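Local coordinates for protein oxidoreductase YdhF (Escherichia coli, PDB 1OG6) that probably acts as an NADPH-dependent oxidoreductase of the aldo-keto reductase family, binding the cofactor on an alpha/beta barrel, at residues Asn179-Ser184 and Asp193-Gln198; Leu125-Pro130 and Ser158-Ala163; Ile242-Asn247 and Val273-Leu278. All coordinates share one frame; numbering follows the deposited sequence.

Contact 1: Asn179-Ser184 and Asp193-Gln198. With NAP (NADP nicotinamide-adenine-dinucleotide phosphate), chain F.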
# COMPACT_ATOMS: atom_id res chain seq x y z
N ASN C 179 1.92 17.38 -4.36
CA ASN C 179 2.37 16.16 -5.03
C ASN C 179 1.70 16.17 -6.41
O ASN C 179 0.67 15.54 -6.62
CB ASN C 179 1.96 14.91 -4.22
CG ASN C 179 2.43 13.61 -4.86
OD1 ASN C 179 3.34 13.61 -5.68
ND2 ASN C 179 1.81 12.49 -4.49
N GLN C 180 2.30 16.92 -7.33
CA GLN C 180 1.76 17.04 -8.67
C GLN C 180 1.59 15.71 -9.37
O GLN C 180 2.56 15.12 -9.82
CB GLN C 180 2.65 17.93 -9.53
CG GLN C 180 2.10 18.07 -10.94
CD GLN C 180 2.76 19.18 -11.72
OE1 GLN C 180 2.94 20.29 -11.21
NE2 GLN C 180 3.09 18.91 -12.97
N VAL C 181 0.35 15.25 -9.48
CA VAL C 181 0.07 13.98 -10.12
C VAL C 181 -0.89 14.15 -11.30
O VAL C 181 -1.51 15.21 -11.45
CB VAL C 181 -0.51 12.99 -9.11
CG1 VAL C 181 0.54 12.60 -8.12
CG2 VAL C 181 -1.67 13.62 -8.37
N GLU C 182 -1.03 13.11 -12.13
CA GLU C 182 -1.94 13.18 -13.27
C GLU C 182 -3.33 12.68 -12.91
O GLU C 182 -3.48 11.56 -12.43
CB GLU C 182 -1.44 12.36 -14.44
CG GLU C 182 -2.57 11.94 -15.39
CD GLU C 182 -2.10 11.47 -16.75
OE1 GLU C 182 -1.08 10.75 -16.81
OE2 GLU C 182 -2.77 11.82 -17.75
N ILE C 183 -4.36 13.50 -13.16
CA ILE C 183 -5.74 13.11 -12.88
C ILE C 183 -6.66 13.56 -14.00
O ILE C 183 -6.73 14.74 -14.30
CB ILE C 183 -6.31 13.74 -11.59
CG1 ILE C 183 -5.28 13.69 -10.46
CG2 ILE C 183 -7.54 12.97 -11.15
CD1 ILE C 183 -5.71 14.43 -9.22
N SER C 184 -7.35 12.62 -14.63
CA SER C 184 -8.28 12.93 -15.70
C SER C 184 -9.15 11.70 -15.88
O SER C 184 -8.75 10.60 -15.51
CB SER C 184 -7.55 13.24 -17.00
OG SER C 184 -6.85 12.11 -17.48
N ASP C 193 -5.45 4.12 -5.48
CA ASP C 193 -4.25 3.43 -5.05
C ASP C 193 -3.77 4.03 -3.73
O ASP C 193 -2.77 3.59 -3.16
CB ASP C 193 -3.16 3.50 -6.12
CG ASP C 193 -2.58 4.89 -6.29
OD1 ASP C 193 -1.60 5.04 -7.06
OD2 ASP C 193 -3.11 5.84 -5.68
N GLY C 194 -4.51 5.02 -3.23
CA GLY C 194 -4.16 5.65 -1.97
C GLY C 194 -3.45 6.99 -2.08
O GLY C 194 -3.27 7.68 -1.08
N THR C 195 -3.05 7.36 -3.29
CA THR C 195 -2.35 8.62 -3.49
C THR C 195 -3.26 9.77 -3.09
O THR C 195 -2.88 10.61 -2.26
CB THR C 195 -1.94 8.83 -4.97
OG1 THR C 195 -1.06 7.77 -5.39
CG2 THR C 195 -1.22 10.15 -5.14
N LEU C 196 -4.46 9.82 -3.65
CA LEU C 196 -5.36 10.91 -3.31
C LEU C 196 -5.96 10.79 -1.91
O LEU C 196 -6.50 11.76 -1.39
CB LEU C 196 -6.47 11.03 -4.35
CG LEU C 196 -6.02 11.39 -5.77
CD1 LEU C 196 -7.21 11.89 -6.55
CD2 LEU C 196 -4.95 12.47 -5.74
N ASP C 197 -5.85 9.62 -1.29
CA ASP C 197 -6.39 9.45 0.06
C ASP C 197 -5.39 10.03 1.07
O ASP C 197 -5.77 10.66 2.06
CB ASP C 197 -6.66 7.97 0.36
CG ASP C 197 -7.68 7.35 -0.60
OD1 ASP C 197 -8.73 7.99 -0.86
OD2 ASP C 197 -7.45 6.22 -1.10
N GLN C 198 -4.10 9.83 0.81
CA GLN C 198 -3.06 10.37 1.67
C GLN C 198 -3.07 11.88 1.54
O GLN C 198 -2.93 12.61 2.51
CB GLN C 198 -1.68 9.83 1.26
CG GLN C 198 -0.54 10.80 1.56
CD GLN C 198 0.82 10.24 1.20
OE1 GLN C 198 1.51 9.69 2.05
NE2 GLN C 198 1.21 10.38 -0.05
PA NAP F . -3.43 19.01 -20.91
O1A NAP F . -3.96 17.72 -21.12
O2A NAP F . -4.06 20.09 -20.06
O5B NAP F . -3.17 19.72 -22.32
C5B NAP F . -4.22 19.65 -23.31
C4B NAP F . -3.47 19.76 -24.68
O4B NAP F . -4.58 19.65 -25.65
C3B NAP F . -2.84 21.14 -24.99
O3B NAP F . -1.59 20.86 -25.59
C2B NAP F . -3.77 21.85 -25.96
O2B NAP F . -3.09 22.48 -27.04
C1B NAP F . -4.73 20.75 -26.50
N9A NAP F . -6.10 21.23 -26.48
C8A NAP F . -6.81 21.95 -25.53
N7A NAP F . -8.06 22.21 -25.87
C5A NAP F . -8.18 21.62 -27.12
C6A NAP F . -9.28 21.56 -27.99
N6A NAP F . -10.50 22.08 -27.79
N1A NAP F . -9.09 20.88 -29.21
N3A NAP F . -6.75 20.34 -28.70
C4A NAP F . -6.96 21.01 -27.50
O3 NAP F . -1.97 18.85 -20.31
PN NAP F . -0.54 18.83 -20.98
O1N NAP F . 0.25 17.60 -21.10
O2N NAP F . 0.05 20.20 -21.02
O5D NAP F . -0.00 18.66 -19.46
C5D NAP F . -0.52 19.44 -18.31
C4D NAP F . 0.57 20.28 -17.66
O4D NAP F . 1.22 19.61 -16.55
C3D NAP F . 1.72 20.83 -18.58
O3D NAP F . 1.46 22.16 -19.03
O2D NAP F . 3.50 21.95 -17.23
C1D NAP F . 2.67 19.79 -16.62
N1N NAP F . 3.32 18.42 -16.67
C2N NAP F . 3.87 17.82 -15.51
C3N NAP F . 4.49 16.57 -15.61
C7N NAP F . 5.08 15.93 -14.35
O7N NAP F . 5.61 14.86 -14.50
N7N NAP F . 5.02 16.52 -13.19
C4N NAP F . 4.58 15.87 -16.90
C5N NAP F . 4.01 16.50 -18.05
C6N NAP F . 3.38 17.78 -17.96
P2B NAP F . -3.52 23.89 -27.69
O1X NAP F . -3.45 25.28 -27.05
O2X NAP F . -3.51 23.74 -29.19
O3X NAP F . -2.02 24.07 -27.62

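Contact 2: Leu125-Pro130 and Ser158-Ala163. With NAP (NADP nicotinamide-adenine-dinucleotide phosphate), chain F.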
# COMPACT_ATOMS: atom_id res chain seq x y z
N LEU C 125 9.53 24.23 -5.37
CA LEU C 125 10.50 23.40 -6.06
C LEU C 125 9.96 22.01 -5.82
O LEU C 125 9.71 21.63 -4.68
CB LEU C 125 11.89 23.49 -5.45
CG LEU C 125 13.07 23.29 -6.41
CD1 LEU C 125 14.23 22.74 -5.62
CD2 LEU C 125 12.73 22.33 -7.53
N LEU C 126 9.78 21.28 -6.90
CA LEU C 126 9.25 19.94 -6.86
C LEU C 126 10.27 18.90 -7.35
O LEU C 126 10.87 19.08 -8.41
CB LEU C 126 8.02 19.88 -7.78
CG LEU C 126 6.58 19.99 -7.31
CD1 LEU C 126 6.40 21.05 -6.25
CD2 LEU C 126 5.75 20.29 -8.54
N ILE C 127 10.48 17.83 -6.58
CA ILE C 127 11.37 16.78 -7.06
C ILE C 127 10.54 16.17 -8.20
O ILE C 127 9.61 15.40 -7.97
CB ILE C 127 11.64 15.70 -5.99
CG1 ILE C 127 12.35 16.31 -4.79
CG2 ILE C 127 12.48 14.58 -6.58
CD1 ILE C 127 13.72 16.83 -5.10
N HIS C 128 10.89 16.53 -9.42
CA HIS C 128 10.19 16.09 -10.63
C HIS C 128 9.61 14.67 -10.65
O HIS C 128 8.44 14.49 -10.95
CB HIS C 128 11.11 16.25 -11.84
CG HIS C 128 10.40 16.65 -13.09
ND1 HIS C 128 9.14 16.19 -13.42
CD2 HIS C 128 10.79 17.43 -14.13
CE1 HIS C 128 8.79 16.67 -14.60
NE2 HIS C 128 9.78 17.43 -15.05
N ARG C 129 10.43 13.67 -10.33
CA ARG C 129 9.96 12.29 -10.39
C ARG C 129 10.69 11.41 -9.35
O ARG C 129 11.84 11.69 -9.01
CB ARG C 129 10.20 11.80 -11.83
CG ARG C 129 9.72 10.41 -12.18
CD ARG C 129 8.24 10.35 -12.54
NE ARG C 129 7.93 11.04 -13.79
CZ ARG C 129 6.81 10.86 -14.49
NH1 ARG C 129 5.88 10.01 -14.07
NH2 ARG C 129 6.61 11.53 -15.62
N PRO C 130 10.02 10.37 -8.81
CA PRO C 130 10.56 9.43 -7.81
C PRO C 130 11.70 8.53 -8.32
O PRO C 130 11.53 7.77 -9.28
CB PRO C 130 9.33 8.63 -7.38
CG PRO C 130 8.52 8.60 -8.62
CD PRO C 130 8.62 10.03 -9.12
N SER C 158 6.57 15.16 -6.97
CA SER C 158 5.72 14.95 -8.12
C SER C 158 5.73 13.49 -8.58
O SER C 158 6.79 12.92 -8.81
CB SER C 158 6.15 15.85 -9.26
OG SER C 158 5.32 15.67 -10.39
N ASN C 159 4.54 12.90 -8.69
CA ASN C 159 4.36 11.51 -9.09
C ASN C 159 4.92 10.56 -8.05
O ASN C 159 5.45 9.50 -8.39
CB ASN C 159 5.04 11.26 -10.43
CG ASN C 159 4.64 12.26 -11.48
OD1 ASN C 159 3.50 12.29 -11.92
ND2 ASN C 159 5.59 13.09 -11.88
N PHE C 160 4.80 10.94 -6.78
CA PHE C 160 5.28 10.11 -5.69
C PHE C 160 4.20 9.19 -5.14
O PHE C 160 3.04 9.57 -5.01
CB PHE C 160 5.78 10.96 -4.52
CG PHE C 160 7.18 11.46 -4.67
CD1 PHE C 160 7.99 11.62 -3.55
CD2 PHE C 160 7.69 11.78 -5.92
CE1 PHE C 160 9.28 12.11 -3.67
CE2 PHE C 160 8.98 12.28 -6.05
CZ PHE C 160 9.78 12.44 -4.92
N THR C 161 4.61 7.97 -4.83
CA THR C 161 3.73 6.98 -4.26
C THR C 161 3.53 7.46 -2.84
O THR C 161 4.31 8.28 -2.36
CB THR C 161 4.42 5.61 -4.24
OG1 THR C 161 4.56 5.15 -5.59
CG2 THR C 161 3.62 4.60 -3.44
N PRO C 162 2.47 7.01 -2.15
CA PRO C 162 2.32 7.49 -0.78
C PRO C 162 3.53 7.09 0.08
O PRO C 162 3.93 7.81 0.99
CB PRO C 162 1.03 6.83 -0.33
CG PRO C 162 0.23 6.82 -1.58
CD PRO C 162 1.23 6.36 -2.61
N ALA C 163 4.12 5.94 -0.24
CA ALA C 163 5.28 5.43 0.50
C ALA C 163 6.54 6.26 0.25
O ALA C 163 7.38 6.42 1.14
CB ALA C 163 5.53 3.98 0.12
PA NAP F . -3.43 19.01 -20.91
O1A NAP F . -3.96 17.72 -21.12
O2A NAP F . -4.06 20.09 -20.06
O5B NAP F . -3.17 19.72 -22.32
C5B NAP F . -4.22 19.65 -23.31
C4B NAP F . -3.47 19.76 -24.68
O4B NAP F . -4.58 19.65 -25.65
C3B NAP F . -2.84 21.14 -24.99
O3B NAP F . -1.59 20.86 -25.59
C2B NAP F . -3.77 21.85 -25.96
O2B NAP F . -3.09 22.48 -27.04
C1B NAP F . -4.73 20.75 -26.50
N9A NAP F . -6.10 21.23 -26.48
C8A NAP F . -6.81 21.95 -25.53
N7A NAP F . -8.06 22.21 -25.87
C5A NAP F . -8.18 21.62 -27.12
C6A NAP F . -9.28 21.56 -27.99
N6A NAP F . -10.50 22.08 -27.79
N1A NAP F . -9.09 20.88 -29.21
N3A NAP F . -6.75 20.34 -28.70
C4A NAP F . -6.96 21.01 -27.50
O3 NAP F . -1.97 18.85 -20.31
PN NAP F . -0.54 18.83 -20.98
O1N NAP F . 0.25 17.60 -21.10
O2N NAP F . 0.05 20.20 -21.02
O5D NAP F . -0.00 18.66 -19.46
C5D NAP F . -0.52 19.44 -18.31
C4D NAP F . 0.57 20.28 -17.66
O4D NAP F . 1.22 19.61 -16.55
C3D NAP F . 1.72 20.83 -18.58
O3D NAP F . 1.46 22.16 -19.03
O2D NAP F . 3.50 21.95 -17.23
C1D NAP F . 2.67 19.79 -16.62
N1N NAP F . 3.32 18.42 -16.67
C2N NAP F . 3.87 17.82 -15.51
C3N NAP F . 4.49 16.57 -15.61
C7N NAP F . 5.08 15.93 -14.35
O7N NAP F . 5.61 14.86 -14.50
N7N NAP F . 5.02 16.52 -13.19
C4N NAP F . 4.58 15.87 -16.90
C5N NAP F . 4.01 16.50 -18.05
C6N NAP F . 3.38 17.78 -17.96
P2B NAP F . -3.52 23.89 -27.69
O1X NAP F . -3.45 25.28 -27.05
O2X NAP F . -3.51 23.74 -29.19
O3X NAP F . -2.02 24.07 -27.62

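Contact 3: Ile242-Asn247 and Val273-Leu278. With NAP (NADP nicotinamide-adenine-dinucleotide phosphate), chain F.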
# COMPACT_ATOMS: atom_id res chain seq x y z
N ILE C 242 -16.65 20.31 -23.66
CA ILE C 242 -16.50 19.08 -22.89
C ILE C 242 -15.29 19.24 -21.99
O ILE C 242 -15.23 18.69 -20.89
CB ILE C 242 -16.32 17.85 -23.81
CG1 ILE C 242 -15.19 18.11 -24.81
CG2 ILE C 242 -17.61 17.56 -24.55
CD1 ILE C 242 -14.89 16.93 -25.68
N GLU C 243 -14.32 20.02 -22.45
CA GLU C 243 -13.10 20.28 -21.70
C GLU C 243 -13.43 20.86 -20.34
O GLU C 243 -12.77 20.55 -19.36
CB GLU C 243 -12.24 21.25 -22.48
CG GLU C 243 -12.37 21.01 -23.97
CD GLU C 243 -12.07 22.24 -24.81
OE1 GLU C 243 -12.41 22.21 -26.02
OE2 GLU C 243 -11.51 23.21 -24.27
N GLN C 244 -14.45 21.72 -20.29
CA GLN C 244 -14.87 22.35 -19.04
C GLN C 244 -15.53 21.33 -18.15
O GLN C 244 -15.44 21.42 -16.93
CB GLN C 244 -15.88 23.46 -19.29
CG GLN C 244 -15.32 24.70 -19.91
CD GLN C 244 -16.39 25.76 -20.09
OE1 GLN C 244 -16.91 26.30 -19.11
NE2 GLN C 244 -16.74 26.05 -21.34
N VAL C 245 -16.23 20.37 -18.76
CA VAL C 245 -16.90 19.32 -18.00
C VAL C 245 -15.81 18.46 -17.35
O VAL C 245 -15.96 18.00 -16.22
CB VAL C 245 -17.79 18.46 -18.91
CG1 VAL C 245 -18.52 17.42 -18.11
CG2 VAL C 245 -18.78 19.33 -19.63
N VAL C 246 -14.70 18.28 -18.05
CA VAL C 246 -13.59 17.51 -17.53
C VAL C 246 -12.90 18.31 -16.43
O VAL C 246 -12.70 17.81 -15.33
CB VAL C 246 -12.57 17.19 -18.63
CG1 VAL C 246 -11.51 16.27 -18.10
CG2 VAL C 246 -13.26 16.55 -19.80
N ASN C 247 -12.53 19.55 -16.73
CA ASN C 247 -11.86 20.39 -15.74
C ASN C 247 -12.74 20.53 -14.49
O ASN C 247 -12.31 21.08 -13.49
CB ASN C 247 -11.53 21.79 -16.34
CG ASN C 247 -10.09 21.88 -16.90
OD1 ASN C 247 -9.82 22.55 -17.90
ND2 ASN C 247 -9.15 21.23 -16.22
N VAL C 273 -10.96 28.37 -16.83
CA VAL C 273 -11.35 29.02 -15.59
C VAL C 273 -12.86 29.05 -15.30
O VAL C 273 -13.27 29.10 -14.14
CB VAL C 273 -10.80 30.48 -15.51
CG1 VAL C 273 -9.29 30.47 -15.43
CG2 VAL C 273 -11.24 31.28 -16.71
N GLU C 274 -13.69 29.02 -16.35
CA GLU C 274 -15.15 29.04 -16.20
C GLU C 274 -15.67 27.76 -15.56
O GLU C 274 -16.67 27.77 -14.86
CB GLU C 274 -15.85 29.23 -17.55
CG GLU C 274 -16.32 30.64 -17.82
CD GLU C 274 -15.18 31.65 -17.87
OE1 GLU C 274 -15.46 32.88 -17.97
OE2 GLU C 274 -14.01 31.23 -17.80
N ALA C 275 -14.97 26.66 -15.82
CA ALA C 275 -15.35 25.38 -15.27
C ALA C 275 -15.48 25.47 -13.77
O ALA C 275 -16.18 24.67 -13.14
CB ALA C 275 -14.31 24.32 -15.64
N GLU C 276 -14.83 26.46 -13.17
CA GLU C 276 -14.89 26.62 -11.73
C GLU C 276 -16.29 26.97 -11.27
O GLU C 276 -16.69 26.65 -10.15
CB GLU C 276 -13.91 27.71 -11.29
CG GLU C 276 -13.67 27.73 -9.80
CD GLU C 276 -12.84 28.91 -9.34
OE1 GLU C 276 -13.32 30.06 -9.45
OE2 GLU C 276 -11.70 28.68 -8.87
N THR C 277 -17.04 27.62 -12.15
CA THR C 277 -18.40 28.03 -11.83
C THR C 277 -19.44 26.94 -12.02
O THR C 277 -20.56 27.06 -11.53
CB THR C 277 -18.83 29.25 -12.68
OG1 THR C 277 -18.76 28.91 -14.08
CG2 THR C 277 -17.91 30.44 -12.41
N LEU C 278 -19.09 25.89 -12.74
CA LEU C 278 -20.02 24.80 -13.00
C LEU C 278 -20.24 23.96 -11.76
O LEU C 278 -19.33 23.79 -10.95
CB LEU C 278 -19.52 23.88 -14.12
CG LEU C 278 -19.33 24.48 -15.51
CD1 LEU C 278 -18.98 23.37 -16.48
CD2 LEU C 278 -20.61 25.17 -15.95
PA NAP F . -3.43 19.01 -20.91
O1A NAP F . -3.96 17.72 -21.12
O2A NAP F . -4.06 20.09 -20.06
O5B NAP F . -3.17 19.72 -22.32
C5B NAP F . -4.22 19.65 -23.31
C4B NAP F . -3.47 19.76 -24.68
O4B NAP F . -4.58 19.65 -25.65
C3B NAP F . -2.84 21.14 -24.99
O3B NAP F . -1.59 20.86 -25.59
C2B NAP F . -3.77 21.85 -25.96
O2B NAP F . -3.09 22.48 -27.04
C1B NAP F . -4.73 20.75 -26.50
N9A NAP F . -6.10 21.23 -26.48
C8A NAP F . -6.81 21.95 -25.53
N7A NAP F . -8.06 22.21 -25.87
C5A NAP F . -8.18 21.62 -27.12
C6A NAP F . -9.28 21.56 -27.99
N6A NAP F . -10.50 22.08 -27.79
N1A NAP F . -9.09 20.88 -29.21
N3A NAP F . -6.75 20.34 -28.70
C4A NAP F . -6.96 21.01 -27.50
O3 NAP F . -1.97 18.85 -20.31
PN NAP F . -0.54 18.83 -20.98
O1N NAP F . 0.25 17.60 -21.10
O2N NAP F . 0.05 20.20 -21.02
O5D NAP F . -0.00 18.66 -19.46
C5D NAP F . -0.52 19.44 -18.31
C4D NAP F . 0.57 20.28 -17.66
O4D NAP F . 1.22 19.61 -16.55
C3D NAP F . 1.72 20.83 -18.58
O3D NAP F . 1.46 22.16 -19.03
O2D NAP F . 3.50 21.95 -17.23
C1D NAP F . 2.67 19.79 -16.62
N1N NAP F . 3.32 18.42 -16.67
C2N NAP F . 3.87 17.82 -15.51
C3N NAP F . 4.49 16.57 -15.61
C7N NAP F . 5.08 15.93 -14.35
O7N NAP F . 5.61 14.86 -14.50
N7N NAP F . 5.02 16.52 -13.19
C4N NAP F . 4.58 15.87 -16.90
C5N NAP F . 4.01 16.50 -18.05
C6N NAP F . 3.38 17.78 -17.96
P2B NAP F . -3.52 23.89 -27.69
O1X NAP F . -3.45 25.28 -27.05
O2X NAP F . -3.51 23.74 -29.19
O3X NAP F . -2.02 24.07 -27.62

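Contact 1: Asn179-Ser184 and Asp193-Gln198
Two first torsions bring Asn179 and Thr195 together. Asn179 carries CG anti to its backbone N (chi1 -179°). In Thr195, OG1 lies beside the backbone N (chi1 -60°), which leaves the CG2 methyl anti to it. The amide and the methyl branch then cross at about a right angle, with Asn179 ND2 3.9 Å from Thr195 CG2. ND2 is hydrogen-bonded to Phe160 O instead, which limits the turning of the amide. Val181 CG1 is 4.2 Å from the same Thr195 methyl. Further along, Ile183 and Leu196 meet tip to tip, with Ile183 CD1 4.0 Å from Leu196 CD1. The hydroxyl branch of Thr195 turns back to its own segment. Asp193 OD2 accepts from both Thr195 OG1 (2.8 Å) and Thr195 N, from the same face of the carboxylate. This Asx turn leads through the N-cap residue Gly194 into helix 195-201. Gln180 extends to the other side, toward the nicotinamide, and touches Met207 and Trp209. An alanine in place of Gln180 would probably leave a gap beside the nicotinamide carboxamide, where Met207 and Trp209 would lose a neighbour. Strand 179-182 and helix 195-201 are the first two elements of a beta-alpha-beta unit of the TIM barrel, completed by strand 207-209.

Contact 2: Leu125-Pro130 and Ser158-Ala163
Ser158 OG, next to the carbonyl of His128, is gripped by two groups. It accepts from NAP N7N at 2.9 Å, with an N-H...O angle of 149°, and is also hydrogen-bonded to Gln180 O. OG stands anti to the backbone N of Ser158 (chi1 -179°), which carries it to the carboxamide. Asn159 takes the other end of that group: its ND2 donates to NAP O7N at 3.2 Å. A weak bond also runs from Asn159 ND2 to His128 O. Asn159 OD1 is hydrogen-bonded to Trp209 NE1, so both ends of the amide are engaged and its rotation is fixed. These segments leave the ends of the parallel neighbours 122-127 and 152-158 in the TIM barrel, where aldo-keto reductases bind nicotinamide. The guanidinium of Arg129 stacks on the Asn159 amide with planes 16° apart, and Arg129 CZ is 3.6 Å from Asn159 ND2. The His128 ring presents its edge to the cofactor, with CE1 3.7 Å from NAP O7N. It also lies near Tyr55, the proton donor by similarity. Away from the cofactor, Phe160 runs its CD2-CE2-CZ side along the other segment. Its CZ meets Ile127 CG2 at 3.8 Å, while its CD2 meets Pro130 CD at 3.8 Å.

Contact 3: Ile242-Asn247 and Val273-Leu278
Two elements that flank strand 258-261 along the chain meet here in the TIM barrel: helix 242-251 and the turn that follows helix 266-274. Ala275 carries the contact. Its CB lies against one turn of the first helix, 3.4 Å from the backbone Gln244 O and 3.8 Å from Asn247 CB. Gln244 CB is 4.1 Å from Ala275 CB. The small methyl lets the backbones come close, with the CA atoms of Gln244 and Ala275 only 4.9 Å apart. Leu278 adds a second apolar touch, its CD1 standing 4.2 Å from Gln244 CB. Its CG is anti to the carbonyl carbon (chi1 -62°), which directs the branch at the helix. The side chains of Gln244 and Glu274 lie side by side, pointing the same way, with the outer part of Gln244 near Glu274 CB. Glu243 extends to the cofactor instead. Its OE1 accepts a weak bond from NAP N6A at 2.6 Å, with an N-H...O angle of 118°. Its negative charge would probably polarise the adenine amino group. Phe218 of helix 216-219 touches the Glu243 side chain. The helix therefore packs by one flank and reaches the adenine weakly by another, at the adenine end of an aldo-keto reductase cofactor site.

Overall arrangement
Contacts 1 and 2 adjoin, with centres 11 Å apart, and share the sheet of the barrel and the nicotinamide end of NADPH. Contact 3 lies farther out, its centre about 17 Å from that of the chain and 27 Å from that of contact 2, at the adenine end. Contact 1 is buried, and mostly apolar between its segments. Contact 2 is partly buried and mixes polar grips on the cofactor with apolar packing around Phe160. Contact 3 is mostly buried, with an exposed margin at Glu274, and joins a helix to the turn after another helix, whereas contact 1 joins strand to helix and contact 2 strand ends and the loops after them. Contact 2 binds the shared cofactor most directly.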